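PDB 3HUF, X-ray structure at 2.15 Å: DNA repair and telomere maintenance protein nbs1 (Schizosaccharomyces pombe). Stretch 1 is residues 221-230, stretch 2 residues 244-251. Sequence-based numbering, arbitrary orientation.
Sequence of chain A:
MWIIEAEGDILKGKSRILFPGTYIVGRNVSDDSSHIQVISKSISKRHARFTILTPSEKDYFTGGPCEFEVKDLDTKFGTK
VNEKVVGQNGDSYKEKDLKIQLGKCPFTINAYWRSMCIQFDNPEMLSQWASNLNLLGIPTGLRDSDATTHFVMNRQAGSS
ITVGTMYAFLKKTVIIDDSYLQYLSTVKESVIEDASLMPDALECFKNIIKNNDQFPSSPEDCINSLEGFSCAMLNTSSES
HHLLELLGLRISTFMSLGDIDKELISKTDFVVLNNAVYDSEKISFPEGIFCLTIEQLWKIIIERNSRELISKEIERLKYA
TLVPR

Stretch 1 (221-230) DCINSLEGFS
Stretch 2 (244-251) LELLGLRI

Stretch 1 leaves a weakly bonded helix at Asp-221 and Cys-222 and passes through three beta turns, while stretch 2 leaves its own helix and runs on into a strand that includes Ile-251. All three hydrogen bonds between the stretches are backbone to backbone, and apolar side chains add to the contact, which buries 550 Å² in all. CA atoms lie 4.0 Å apart at Asn-224 and Gly-248 and 4.2 Å apart at Ser-230 and Arg-250.

Stretch 2 sets up the acceptors. Its helix ends in a Schellman motif: Gly-248 N bonds to Glu-245 O (2.6 Å) and Leu-249 N to Leu-244 O (3.2 Å), with Gly-248 at phi/psi 83/15. Positive phi favours glycine, and so does the neighbour: an ideal CB on Gly-248 would lie 3.1 Å from both Asn-224 CA and Glu-227 N. The carbonyls of Leu-246 (-56/-24) and Leu-247 (-86/-2), both chi1 m, chi2 t, receive stretch 1.

Cys-222 (-78/-38; chi1 -103°) opens a type II turn to Ser-225. Cys-222 O accepts Ser-225 N at 3.3 Å and Ser-225 OG at 2.8 Å, so the short serine side chain (chi1 p) reinforces the turn. Ile-223 (-66/127; chi1 m, chi2 t) brings its CA to 3.3 Å from Leu-246 O in a CA-H...O contact. Asn-224 (62/29; chi1 -93°, chi2 67°) takes a left-handed conformation that asparagine tolerates well, and its N donates to Leu-246 O at 2.9 Å, nearly straight at 165°. Its CB points away from stretch 2, yet Asn-224 CG lies 3.8 Å from Gly-248 CA; Asn-224 ND2 bonds Glu-227 OE1 at 3.0 Å, bracing the type I turn from Asn-224 to Glu-227.

Ser-225 (-75/-19) carries the chain on to Leu-226 (-111/25), whose N donates to Leu-247 O at 2.8 Å; the same oxygen receives a CA-H...O contact from Asn-224 CA at 3.5 Å. Leu-226 points toward stretch 2, with chi1 m and chi2 t, placing CD1 4.2 Å from Leu-247 CB and 3.8 Å from Leu-249 CG. Leucine suits this buried site, since CD1 meets hydrocarbon of both residues.

Glu-227 (-64/144; chi1 p, chi2 -147°, chi3 -29°) starts sideways and its end leads away, while its CA approaches Gly-248 O at 3.3 Å. Gly-228 (97/-28) lies within a type II turn from Leu-226 to Phe-229, closed by Phe-229 N to Leu-226 O at 3.1 Å; a CB at these angles would jam against the preceding carbonyl.

Phe-229 (-84/167; chi1 m, chi2 92°) rests its CB 3.5 Å from Leu-249 CD2, though its ring leads away. Leu-249 (-79/157; chi1 m, chi2 t) thus touches both Leu-226 and Phe-229. Phe-229 O accepts Arg-250 N at 3.2 Å (144°). Ser-230 (-143/157; chi1 p) and Arg-250 (-101/124; chi1 to chi3 t) form a loose parallel bridge, side chains on the same face, with Ser-230 CB 3.7 Å from Arg-250 CB. The extended arginine's end leads away from stretch 1.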

ATOM      1  N   ASP A 221      -5.076 -16.661  13.097  1.00 56.29           N
ATOM      2  CA  ASP A 221      -5.839 -17.207  14.224  1.00 56.60           C
ATOM      3  C   ASP A 221      -7.161 -16.460  14.485  1.00 56.54           C
ATOM      4  O   ASP A 221      -8.106 -17.017  15.058  1.00 56.45           O
ATOM      5  CB  ASP A 221      -4.987 -17.402  15.501  1.00 56.93           C
ATOM      6  CG  ASP A 221      -3.989 -16.285  15.738  1.00 57.85           C
ATOM      7  OD1 ASP A 221      -4.407 -15.108  15.774  1.00 59.78           O
ATOM      8  OD2 ASP A 221      -2.785 -16.591  15.920  1.00 57.36           O
ATOM      9  N   CYS A 222      -7.224 -15.209  14.030  1.00 56.35           N
ATOM     10  CA  CYS A 222      -8.434 -14.389  14.141  1.00 56.17           C
ATOM     11  C   CYS A 222      -9.475 -14.751  13.095  1.00 55.48           C
ATOM     12  O   CYS A 222     -10.677 -14.753  13.375  1.00 55.54           O
ATOM     13  CB  CYS A 222      -8.083 -12.908  14.001  1.00 56.35           C
ATOM     14  SG  CYS A 222      -8.050 -12.016  15.542  1.00 57.92           S
ATOM     15  N   ILE A 223      -8.990 -15.051  11.892  1.00 54.95           N
ATOM     16  CA  ILE A 223      -9.831 -15.333  10.730  1.00 54.36           C
ATOM     17  C   ILE A 223     -10.631 -16.623  10.917  1.00 54.16           C
ATOM     18  O   ILE A 223     -10.067 -17.670  11.246  1.00 54.33           O
ATOM     19  CB  ILE A 223      -8.988 -15.330   9.421  1.00 54.28           C
ATOM     20  CG1 ILE A 223      -8.742 -13.887   8.968  1.00 53.85           C
ATOM     21  CG2 ILE A 223      -9.676 -16.118   8.298  1.00 54.41           C
ATOM     22  CD1 ILE A 223      -7.445 -13.684   8.208  1.00 53.11           C
ATOM     23  N   ASN A 224     -11.949 -16.507  10.737  1.00 53.82           N
ATOM     24  CA  ASN A 224     -12.926 -17.587  10.968  1.00 53.65           C
ATOM     25  C   ASN A 224     -13.034 -18.142  12.394  1.00 53.21           C
ATOM     26  O   ASN A 224     -13.400 -19.307  12.580  1.00 53.47           O
ATOM     27  CB  ASN A 224     -12.773 -18.727   9.952  1.00 53.76           C
ATOM     28  CG  ASN A 224     -13.670 -18.549   8.743  1.00 54.46           C
ATOM     29  OD1 ASN A 224     -13.490 -17.626   7.949  1.00 56.03           O
ATOM     30  ND2 ASN A 224     -14.645 -19.439   8.597  1.00 55.63           N
ATOM     31  N   SER A 225     -12.746 -17.314  13.396  1.00 52.57           N
ATOM     32  CA  SER A 225     -12.866 -17.753  14.794  1.00 52.08           C
ATOM     33  C   SER A 225     -14.321 -17.836  15.281  1.00 51.46           C
ATOM     34  O   SER A 225     -14.614 -18.511  16.272  1.00 51.68           O
ATOM     35  CB  SER A 225     -11.999 -16.902  15.746  1.00 51.98           C
ATOM     36  OG  SER A 225     -12.217 -15.506  15.586  1.00 53.17           O
ATOM     37  N   LEU A 226     -15.229 -17.166  14.578  1.00 50.68           N
ATOM     38  CA  LEU A 226     -16.642 -17.177  14.951  1.00 49.95           C
ATOM     39  C   LEU A 226     -17.509 -17.942  13.958  1.00 49.80           C
ATOM     40  O   LEU A 226     -18.711 -17.657  13.842  1.00 49.43           O
ATOM     41  CB  LEU A 226     -17.181 -15.753  15.083  1.00 49.77           C
ATOM     42  CG  LEU A 226     -16.558 -14.780  16.075  1.00 49.35           C
ATOM     43  CD1 LEU A 226     -17.310 -13.477  16.000  1.00 48.34           C
ATOM     44  CD2 LEU A 226     -16.610 -15.342  17.488  1.00 49.98           C
ATOM     45  N   GLU A 227     -16.907 -18.895  13.235  1.00 49.88           N
ATOM     46  CA  GLU A 227     -17.674 -19.700  12.286  1.00 50.27           C
ATOM     47  C   GLU A 227     -18.715 -20.518  13.049  1.00 49.93           C
ATOM     48  O   GLU A 227     -18.474 -20.945  14.181  1.00 50.01           O
ATOM     49  CB  GLU A 227     -16.763 -20.585  11.423  1.00 50.62           C
ATOM     50  CG  GLU A 227     -16.075 -21.736  12.156  1.00 52.40           C
ATOM     51  CD  GLU A 227     -14.694 -22.049  11.599  1.00 54.95           C
ATOM     52  OE1 GLU A 227     -14.463 -21.824  10.385  1.00 55.70           O
ATOM     53  OE2 GLU A 227     -13.835 -22.513  12.384  1.00 55.56           O
ATOM     54  N   GLY A 228     -19.889 -20.685  12.443  1.00 49.53           N
ATOM     55  CA  GLY A 228     -21.028 -21.288  13.129  1.00 49.00           C
ATOM     56  C   GLY A 228     -21.982 -20.248  13.701  1.00 48.56           C
ATOM     57  O   GLY A 228     -23.181 -20.509  13.842  1.00 48.19           O
ATOM     58  N   PHE A 229     -21.449 -19.071  14.033  1.00 48.07           N
ATOM     59  CA  PHE A 229     -22.272 -17.972  14.542  1.00 47.63           C
ATOM     60  C   PHE A 229     -22.908 -17.163  13.415  1.00 47.25           C
ATOM     61  O   PHE A 229     -22.525 -17.313  12.213  1.00 46.89           O
ATOM     62  CB  PHE A 229     -21.460 -17.033  15.435  1.00 47.54           C
ATOM     63  CG  PHE A 229     -21.098 -17.614  16.765  1.00 47.71           C
ATOM     64  CD1 PHE A 229     -19.892 -18.276  16.939  1.00 47.69           C
ATOM     65  CD2 PHE A 229     -21.953 -17.479  17.849  1.00 47.79           C
ATOM     66  CE1 PHE A 229     -19.548 -18.802  18.166  1.00 48.26           C
ATOM     67  CE2 PHE A 229     -21.618 -18.009  19.087  1.00 48.57           C
ATOM     68  CZ  PHE A 229     -20.413 -18.670  19.246  1.00 48.54           C
ATOM     69  N   SER A 230     -23.887 -16.315  13.821  1.00 46.89           N
ATOM     70  CA  SER A 230     -24.540 -15.403  12.892  1.00 46.50           C
ATOM     71  C   SER A 230     -24.843 -14.076  13.588  1.00 46.25           C
ATOM     72  O   SER A 230     -24.944 -14.014  14.821  1.00 45.83           O
ATOM     73  CB  SER A 230     -25.831 -16.024  12.344  1.00 46.51           C
ATOM     74  OG  SER A 230     -26.779 -16.238  13.368  1.00 46.79           O
ATOM     75  N   LEU A 244     -16.794  -8.640   9.337  1.00 37.73           N
ATOM     76  CA  LEU A 244     -17.546  -9.712  10.004  1.00 38.44           C
ATOM     77  C   LEU A 244     -17.488 -11.051   9.263  1.00 39.03           C
ATOM     78  O   LEU A 244     -17.420 -12.106   9.895  1.00 39.12           O
ATOM     79  CB  LEU A 244     -18.994  -9.291  10.269  1.00 38.14           C
ATOM     80  CG  LEU A 244     -19.152  -7.986  11.048  1.00 38.32           C
ATOM     81  CD1 LEU A 244     -20.594  -7.527  10.997  1.00 38.07           C
ATOM     82  CD2 LEU A 244     -18.665  -8.127  12.502  1.00 38.81           C
ATOM     83  N   GLU A 245     -17.526 -11.002   7.932  1.00 39.89           N
ATOM     84  CA  GLU A 245     -17.228 -12.167   7.099  1.00 40.90           C
ATOM     85  C   GLU A 245     -15.904 -12.812   7.491  1.00 40.99           C
ATOM     86  O   GLU A 245     -15.845 -14.016   7.719  1.00 40.57           O
ATOM     87  CB  GLU A 245     -17.125 -11.764   5.635  1.00 41.40           C
ATOM     88  CG  GLU A 245     -18.253 -12.238   4.771  1.00 44.05           C
ATOM     89  CD  GLU A 245     -17.980 -12.000   3.294  1.00 46.52           C
ATOM     90  OE1 GLU A 245     -18.773 -12.512   2.477  1.00 47.47           O
ATOM     91  OE2 GLU A 245     -16.982 -11.310   2.954  1.00 48.37           O
ATOM     92  N   LEU A 246     -14.844 -11.997   7.557  1.00 41.13           N
ATOM     93  CA  LEU A 246     -13.508 -12.465   7.934  1.00 41.34           C
ATOM     94  C   LEU A 246     -13.454 -13.168   9.294  1.00 41.50           C
ATOM     95  O   LEU A 246     -12.560 -13.982   9.523  1.00 41.30           O
ATOM     96  CB  LEU A 246     -12.479 -11.333   7.870  1.00 41.47           C
ATOM     97  CG  LEU A 246     -12.184 -10.790   6.464  1.00 41.94           C
ATOM     98  CD1 LEU A 246     -11.142  -9.680   6.494  1.00 40.82           C
ATOM     99  CD2 LEU A 246     -11.776 -11.912   5.496  1.00 44.47           C
ATOM    100  N   LEU A 247     -14.419 -12.871  10.170  1.00 41.47           N
ATOM    101  CA  LEU A 247     -14.543 -13.544  11.458  1.00 41.50           C
ATOM    102  C   LEU A 247     -15.349 -14.837  11.323  1.00 41.56           C
ATOM    103  O   LEU A 247     -15.517 -15.570  12.293  1.00 41.44           O
ATOM    104  CB  LEU A 247     -15.175 -12.616  12.504  1.00 41.46           C
ATOM    105  CG  LEU A 247     -14.468 -11.275  12.746  1.00 42.07           C
ATOM    106  CD1 LEU A 247     -15.240 -10.389  13.720  1.00 41.72           C
ATOM    107  CD2 LEU A 247     -13.027 -11.472  13.226  1.00 42.85           C
ATOM    108  N   GLY A 248     -15.836 -15.114  10.115  1.00 41.62           N
ATOM    109  CA  GLY A 248     -16.598 -16.330   9.845  1.00 41.82           C
ATOM    110  C   GLY A 248     -18.069 -16.236  10.214  1.00 42.06           C
ATOM    111  O   GLY A 248     -18.759 -17.256  10.289  1.00 42.19           O
ATOM    112  N   LEU A 249     -18.554 -15.015  10.437  1.00 42.03           N
ATOM    113  CA  LEU A 249     -19.951 -14.799  10.807  1.00 41.97           C
ATOM    114  C   LEU A 249     -20.893 -14.860   9.599  1.00 42.45           C
ATOM    115  O   LEU A 249     -20.478 -14.639   8.447  1.00 42.57           O
ATOM    116  CB  LEU A 249     -20.121 -13.453  11.509  1.00 41.63           C
ATOM    117  CG  LEU A 249     -19.616 -13.276  12.940  1.00 41.10           C
ATOM    118  CD1 LEU A 249     -19.501 -11.807  13.254  1.00 39.10           C
ATOM    119  CD2 LEU A 249     -20.549 -13.965  13.945  1.00 40.81           C
ATOM    120  N   ARG A 250     -22.161 -15.153   9.882  1.00 42.36           N
ATOM    121  CA  ARG A 250     -23.242 -15.064   8.909  1.00 42.72           C
ATOM    122  C   ARG A 250     -23.973 -13.756   9.189  1.00 42.89           C
ATOM    123  O   ARG A 250     -24.395 -13.512  10.308  1.00 42.87           O
ATOM    124  CB  ARG A 250     -24.159 -16.278   9.074  1.00 42.77           C
ATOM    125  CG  ARG A 250     -25.500 -16.243   8.358  1.00 43.35           C
ATOM    126  CD  ARG A 250     -26.070 -17.658   8.343  1.00 44.42           C
ATOM    127  NE  ARG A 250     -27.526 -17.720   8.316  1.00 45.59           N
ATOM    128  CZ  ARG A 250     -28.214 -18.863   8.300  1.00 47.70           C
ATOM    129  NH1 ARG A 250     -27.565 -20.021   8.308  1.00 48.60           N
ATOM    130  NH2 ARG A 250     -29.545 -18.858   8.284  1.00 47.37           N
ATOM    131  N   ILE A 251     -24.094 -12.894   8.185  1.00 43.40           N
ATOM    132  CA  ILE A 251     -24.619 -11.546   8.416  1.00 43.98           C
ATOM    133  C   ILE A 251     -25.961 -11.327   7.732  1.00 44.71           C
ATOM    134  O   ILE A 251     -26.161 -11.736   6.586  1.00 45.17           O
ATOM    135  CB  ILE A 251     -23.626 -10.464   7.946  1.00 43.71           C
ATOM    136  CG1 ILE A 251     -22.207 -10.816   8.391  1.00 43.87           C
ATOM    137  CG2 ILE A 251     -24.011  -9.083   8.482  1.00 43.27           C
ATOM    138  CD1 ILE A 251     -21.159 -10.479   7.365  1.00 43.26           C
TER